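Host-nuclease inhibitor protein Gam, putative (PDB 2P2U) probably binds double-stranded DNA and is a putative host-nuclease inhibitor related to phage Mu Gam. Local coordinates at residues A[72-80]-A[90-98]. Numbering follows the deposited sequence.
Sequences ATLNKTEMF and FGTIGFRLS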
ATOM      1  N   ALA A  72     -32.667  12.025  17.161  1.00 72.72           N
ATOM      2  CA  ALA A  72     -32.584  13.224  16.308  1.00 74.14           C
ATOM      3  C   ALA A  72     -33.442  13.151  15.048  1.00 75.30           C
ATOM      4  O   ALA A  72     -33.960  14.187  14.633  1.00 74.91           O
ATOM      5  CB  ALA A  72     -31.161  13.567  15.940  1.00 73.94           C
ATOM      6  N   THR A  73     -33.597  11.963  14.446  1.00 76.86           N
ATOM      7  CA  THR A  73     -34.584  11.806  13.345  1.00 79.38           C
ATOM      8  C   THR A  73     -36.073  11.871  13.836  1.00 80.33           C
ATOM      9  O   THR A  73     -36.746  12.906  13.629  1.00 80.62           O
ATOM     10  CB  THR A  73     -34.329  10.610  12.312  1.00 79.16           C
ATOM     11  OG1 THR A  73     -35.097   9.470  12.687  1.00 81.25           O
ATOM     12  CG2 THR A  73     -32.855  10.204  12.173  1.00 80.09           C
ATOM     13  N   LEU A  74     -36.588  10.819  14.486  1.00 81.03           N
ATOM     14  CA  LEU A  74     -37.907  10.911  15.150  1.00 82.35           C
ATOM     15  C   LEU A  74     -38.320  12.325  15.617  1.00 83.09           C
ATOM     16  O   LEU A  74     -39.490  12.612  15.619  1.00 83.64           O
ATOM     17  CB  LEU A  74     -38.055   9.936  16.336  1.00 82.04           C
ATOM     18  CG  LEU A  74     -38.261   8.395  16.215  1.00 84.65           C
ATOM     19  CD1 LEU A  74     -38.661   7.790  17.600  1.00 84.70           C
ATOM     20  CD2 LEU A  74     -39.243   7.882  15.097  1.00 86.02           C
ATOM     21  N   ASN A  75     -37.379  13.190  16.000  1.00 84.22           N
ATOM     22  CA  ASN A  75     -37.675  14.539  16.513  1.00 85.72           C
ATOM     23  C   ASN A  75     -37.232  15.667  15.561  1.00 86.76           C
ATOM     24  O   ASN A  75     -37.032  16.817  15.966  1.00 85.62           O
ATOM     25  CB  ASN A  75     -37.000  14.734  17.885  1.00 85.74           C
ATOM     26  CG  ASN A  75     -37.882  14.306  19.054  1.00 86.29           C
ATOM     27  OD1 ASN A  75     -38.585  15.134  19.642  1.00 87.05           O
ATOM     28  ND2 ASN A  75     -37.844  13.022  19.402  1.00 84.50           N
ATOM     29  N   LYS A  76     -37.092  15.320  14.289  1.00 89.00           N
ATOM     30  CA  LYS A  76     -36.268  16.105  13.353  1.00 91.38           C
ATOM     31  C   LYS A  76     -36.773  17.513  13.040  1.00 93.15           C
ATOM     32  O   LYS A  76     -36.019  18.497  13.164  1.00 93.17           O
ATOM     33  CB  LYS A  76     -36.032  15.324  12.033  1.00 90.87           C
ATOM     34  CG  LYS A  76     -35.021  16.024  11.086  1.00 90.76           C
ATOM     35  CD  LYS A  76     -35.173  15.407   9.614  1.00 90.89           C
ATOM     36  CE  LYS A  76     -33.978  16.200   8.773  1.00 90.55           C
ATOM     37  NZ  LYS A  76     -33.833  15.254   7.517  1.00 90.17           N
ATOM     38  N   THR A  77     -38.049  17.572  12.632  1.00 95.82           N
ATOM     39  CA  THR A  77     -38.661  18.725  11.926  1.00 98.02           C
ATOM     40  C   THR A  77     -38.632  20.029  12.751  1.00 99.16           C
ATOM     41  O   THR A  77     -38.219  21.095  12.258  1.00 99.11           O
ATOM     42  CB  THR A  77     -40.099  18.369  11.367  1.00 98.07           C
ATOM     43  OG1 THR A  77     -40.992  18.043  12.446  1.00 98.89           O
ATOM     44  CG2 THR A  77     -40.026  17.169  10.390  1.00 98.31           C
ATOM     45  N   GLU A  78     -39.021  19.909  14.021  1.00100.65           N
ATOM     46  CA  GLU A  78     -38.988  21.018  14.968  1.00102.13           C
ATOM     47  C   GLU A  78     -37.546  21.389  15.352  1.00103.04           C
ATOM     48  O   GLU A  78     -37.153  22.564  15.335  1.00102.79           O
ATOM     49  CB  GLU A  78     -39.784  20.616  16.212  1.00102.21           C
ATOM     50  CG  GLU A  78     -39.811  19.083  16.446  1.00102.79           C
ATOM     51  CD  GLU A  78     -39.475  18.679  17.907  1.00104.76           C
ATOM     52  OE1 GLU A  78     -38.553  19.283  18.526  1.00105.07           O
ATOM     53  OE2 GLU A  78     -40.121  17.743  18.432  1.00104.05           O
HETATM   54  N   MSE A  79     -36.763  20.352  15.651  1.00104.34           N
HETATM   55  CA  MSE A  79     -35.514  20.456  16.396  1.00105.87           C
HETATM   56  C   MSE A  79     -34.388  21.196  15.685  1.00104.98           C
HETATM   57  O   MSE A  79     -33.599  21.890  16.345  1.00104.74           O
HETATM   58  CB  MSE A  79     -35.067  19.060  16.782  1.00105.56           C
HETATM   59  CG  MSE A  79     -34.200  18.978  18.020  1.00107.42           C
HETATM   60 SE   MSE A  79     -33.695  17.097  18.360  1.00111.39          SE
HETATM   61  CE  MSE A  79     -31.799  17.410  18.627  1.00107.73           C
ATOM     62  N   PHE A  80     -34.314  21.046  14.356  1.00104.94           N
ATOM     63  CA  PHE A  80     -33.253  21.686  13.532  1.00104.44           C
ATOM     64  C   PHE A  80     -33.809  22.721  12.563  1.00104.82           C
ATOM     65  O   PHE A  80     -34.515  22.359  11.616  1.00105.28           O
ATOM     66  CB  PHE A  80     -32.443  20.630  12.750  1.00103.50           C
ATOM     67  CG  PHE A  80     -31.777  19.587  13.630  1.00101.25           C
ATOM     68  CD1 PHE A  80     -32.442  18.398  13.950  1.00 97.21           C
ATOM     69  CD2 PHE A  80     -30.501  19.803  14.140  1.00 98.28           C
ATOM     70  CE1 PHE A  80     -31.854  17.453  14.747  1.00 95.59           C
ATOM     71  CE2 PHE A  80     -29.913  18.854  14.943  1.00 97.86           C
ATOM     72  CZ  PHE A  80     -30.590  17.672  15.241  1.00 97.69           C
ATOM     73  N   PHE A  90     -20.665  19.484  24.608  1.00 68.70           N
ATOM     74  CA  PHE A  90     -19.678  18.442  24.398  1.00 69.91           C
ATOM     75  C   PHE A  90     -19.440  18.175  22.928  1.00 70.66           C
ATOM     76  O   PHE A  90     -18.424  17.568  22.551  1.00 71.09           O
ATOM     77  CB  PHE A  90     -20.136  17.169  25.054  1.00 70.03           C
ATOM     78  CG  PHE A  90     -19.919  17.163  26.493  1.00 70.52           C
ATOM     79  CD1 PHE A  90     -20.962  16.824  27.356  1.00 72.60           C
ATOM     80  CD2 PHE A  90     -18.667  17.521  27.008  1.00 68.91           C
ATOM     81  CE1 PHE A  90     -20.751  16.807  28.736  1.00 72.79           C
ATOM     82  CE2 PHE A  90     -18.431  17.526  28.368  1.00 70.38           C
ATOM     83  CZ  PHE A  90     -19.478  17.159  29.254  1.00 71.84           C
ATOM     84  N   GLY A  91     -20.383  18.623  22.113  1.00 70.26           N
ATOM     85  CA  GLY A  91     -20.169  18.716  20.696  1.00 70.76           C
ATOM     86  C   GLY A  91     -21.485  18.887  20.006  1.00 70.66           C
ATOM     87  O   GLY A  91     -22.510  18.914  20.662  1.00 70.92           O
ATOM     88  N   THR A  92     -21.447  19.001  18.682  1.00 70.51           N
ATOM     89  CA  THR A  92     -22.634  19.291  17.899  1.00 70.11           C
ATOM     90  C   THR A  92     -23.290  18.041  17.325  1.00 69.91           C
ATOM     91  O   THR A  92     -22.618  17.056  17.032  1.00 70.07           O
ATOM     92  CB  THR A  92     -22.281  20.244  16.794  1.00 70.12           C
ATOM     93  OG1 THR A  92     -21.828  21.469  17.379  1.00 69.74           O
ATOM     94  CG2 THR A  92     -23.485  20.507  15.949  1.00 71.02           C
ATOM     95  N   ILE A  93     -24.608  18.056  17.210  1.00 69.78           N
ATOM     96  CA  ILE A  93     -25.264  17.057  16.405  1.00 70.35           C
ATOM     97  C   ILE A  93     -26.007  17.755  15.298  1.00 71.51           C
ATOM     98  O   ILE A  93     -25.887  18.975  15.156  1.00 71.73           O
ATOM     99  CB  ILE A  93     -26.219  16.180  17.159  1.00 69.30           C
ATOM    100  CG1 ILE A  93     -27.352  17.027  17.737  1.00 70.51           C
ATOM    101  CG2 ILE A  93     -25.497  15.411  18.182  1.00 67.90           C
ATOM    102  CD1 ILE A  93     -28.602  16.218  18.050  1.00 70.73           C
ATOM    103  N   GLY A  94     -26.764  16.972  14.527  1.00 72.43           N
ATOM    104  CA  GLY A  94     -27.408  17.469  13.301  1.00 73.52           C
ATOM    105  C   GLY A  94     -27.356  16.663  11.985  1.00 74.04           C
ATOM    106  O   GLY A  94     -27.033  15.444  11.951  1.00 72.60           O
ATOM    107  N   PHE A  95     -27.680  17.389  10.906  1.00 74.64           N
ATOM    108  CA  PHE A  95     -27.866  16.818   9.559  1.00 74.88           C
ATOM    109  C   PHE A  95     -27.095  17.568   8.485  1.00 75.25           C
ATOM    110  O   PHE A  95     -27.193  18.796   8.409  1.00 75.06           O
ATOM    111  CB  PHE A  95     -29.322  16.834   9.217  1.00 74.05           C
ATOM    112  CG  PHE A  95     -30.106  15.790   9.920  1.00 74.23           C
ATOM    113  CD1 PHE A  95     -30.135  14.473   9.436  1.00 75.10           C
ATOM    114  CD2 PHE A  95     -30.834  16.103  11.051  1.00 71.37           C
ATOM    115  CE1 PHE A  95     -30.913  13.482  10.088  1.00 75.75           C
ATOM    116  CE2 PHE A  95     -31.602  15.127  11.707  1.00 70.62           C
ATOM    117  CZ  PHE A  95     -31.649  13.824  11.235  1.00 72.93           C
ATOM    118  N   ARG A  96     -26.292  16.850   7.693  1.00 75.64           N
ATOM    119  CA  ARG A  96     -25.518  17.522   6.653  1.00 76.73           C
ATOM    120  C   ARG A  96     -25.830  16.966   5.279  1.00 76.12           C
ATOM    121  O   ARG A  96     -26.212  15.793   5.157  1.00 76.37           O
ATOM    122  CB  ARG A  96     -24.020  17.451   6.939  1.00 76.37           C
ATOM    123  CG  ARG A  96     -23.270  18.685   6.355  1.00 78.79           C
ATOM    124  CD  ARG A  96     -21.710  18.663   6.573  1.00 79.45           C
ATOM    125  NE  ARG A  96     -21.151  17.340   6.937  1.00 83.64           N
ATOM    126  CZ  ARG A  96     -20.499  17.088   8.080  1.00 83.77           C
ATOM    127  NH1 ARG A  96     -20.324  18.075   8.969  1.00 82.97           N
ATOM    128  NH2 ARG A  96     -20.012  15.866   8.330  1.00 80.21           N
ATOM    129  N   LEU A  97     -25.679  17.806   4.249  1.00 76.15           N
ATOM    130  CA  LEU A  97     -25.903  17.372   2.836  1.00 75.48           C
ATOM    131  C   LEU A  97     -24.606  17.030   2.157  1.00 74.68           C
ATOM    132  O   LEU A  97     -23.750  17.884   1.999  1.00 75.22           O
ATOM    133  CB  LEU A  97     -26.644  18.433   2.004  1.00 75.60           C
ATOM    134  CG  LEU A  97     -28.180  18.379   2.123  1.00 76.09           C
ATOM    135  CD1 LEU A  97     -28.856  19.348   1.148  1.00 75.78           C
ATOM    136  CD2 LEU A  97     -28.731  16.949   1.979  1.00 74.59           C
ATOM    137  N   SER A  98     -24.454  15.766   1.802  1.00 73.73           N
ATOM    138  CA  SER A  98     -23.305  15.311   1.045  1.00 73.10           C
ATOM    139  C   SER A  98     -23.810  14.771  -0.291  1.00 72.46           C
ATOM    140  O   SER A  98     -24.649  13.844  -0.359  1.00 73.00           O
ATOM    141  CB  SER A  98     -22.506  14.238   1.815  1.00 73.60           C
ATOM    142  OG  SER A  98     -23.282  13.061   2.096  1.00 74.43           O
TER
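Phe-95 turns one edge of its ring toward a face of Phe-80. The two planes stand at 87° with centroids 5.5 Å apart, a T-shaped pair, and CE2 of Phe-95 comes to 3.8 Å from CE1 of Phe-80. Phe-95 CD2 sits above the rim of that face.

The tightly packed part, where Ala-72, Ile-93 and Gly-94 are buried, lies on the Ile-93 side of Phe-80. There Ile-93 pushes its CD1 against the edge of the Phe-80 ring, 3.7 Å from CZ, and the methyl CE of selenomethionine Met-79 meets the same CD1 at 3.5 Å. The CB of Ala-72 approaches it as well, so one methyl gathers three partners. The CA of Gly-94 lies near CE2 of Phe-80, set obliquely to the ring. Leu-86 and Val-68 add to this apolar cluster.

In the fold, this is where the long helix 15-74 gives out: the short helix 76-79 follows it, and strand 91-103 packs back on both through Ile-93 and Gly-94 at its break and Phe-95 at the start of the next strand piece. That strand pairs antiparallel with one of the second subunit, extending the sheet across the dimer, and Phe-157 of that subunit packs on Ile-93.

Toward Lys-76 and Thr-73 the contact opens to solvent. Lys-76 CG, anti to the backbone N (chi1 -173°), lies 3.6 Å from Phe-95 CE2, and the extended chain carries CE over the centre of that ring's face. NZ continues over it, 12° off the normal, in a cation-pi contact, and also makes a long, weak ion pair with Asp-155 of the second subunit. Thr-73 brings its CG2 to the Phe-95 edge, and the carbonyl O of Ala-72 lies in the plane of that ring.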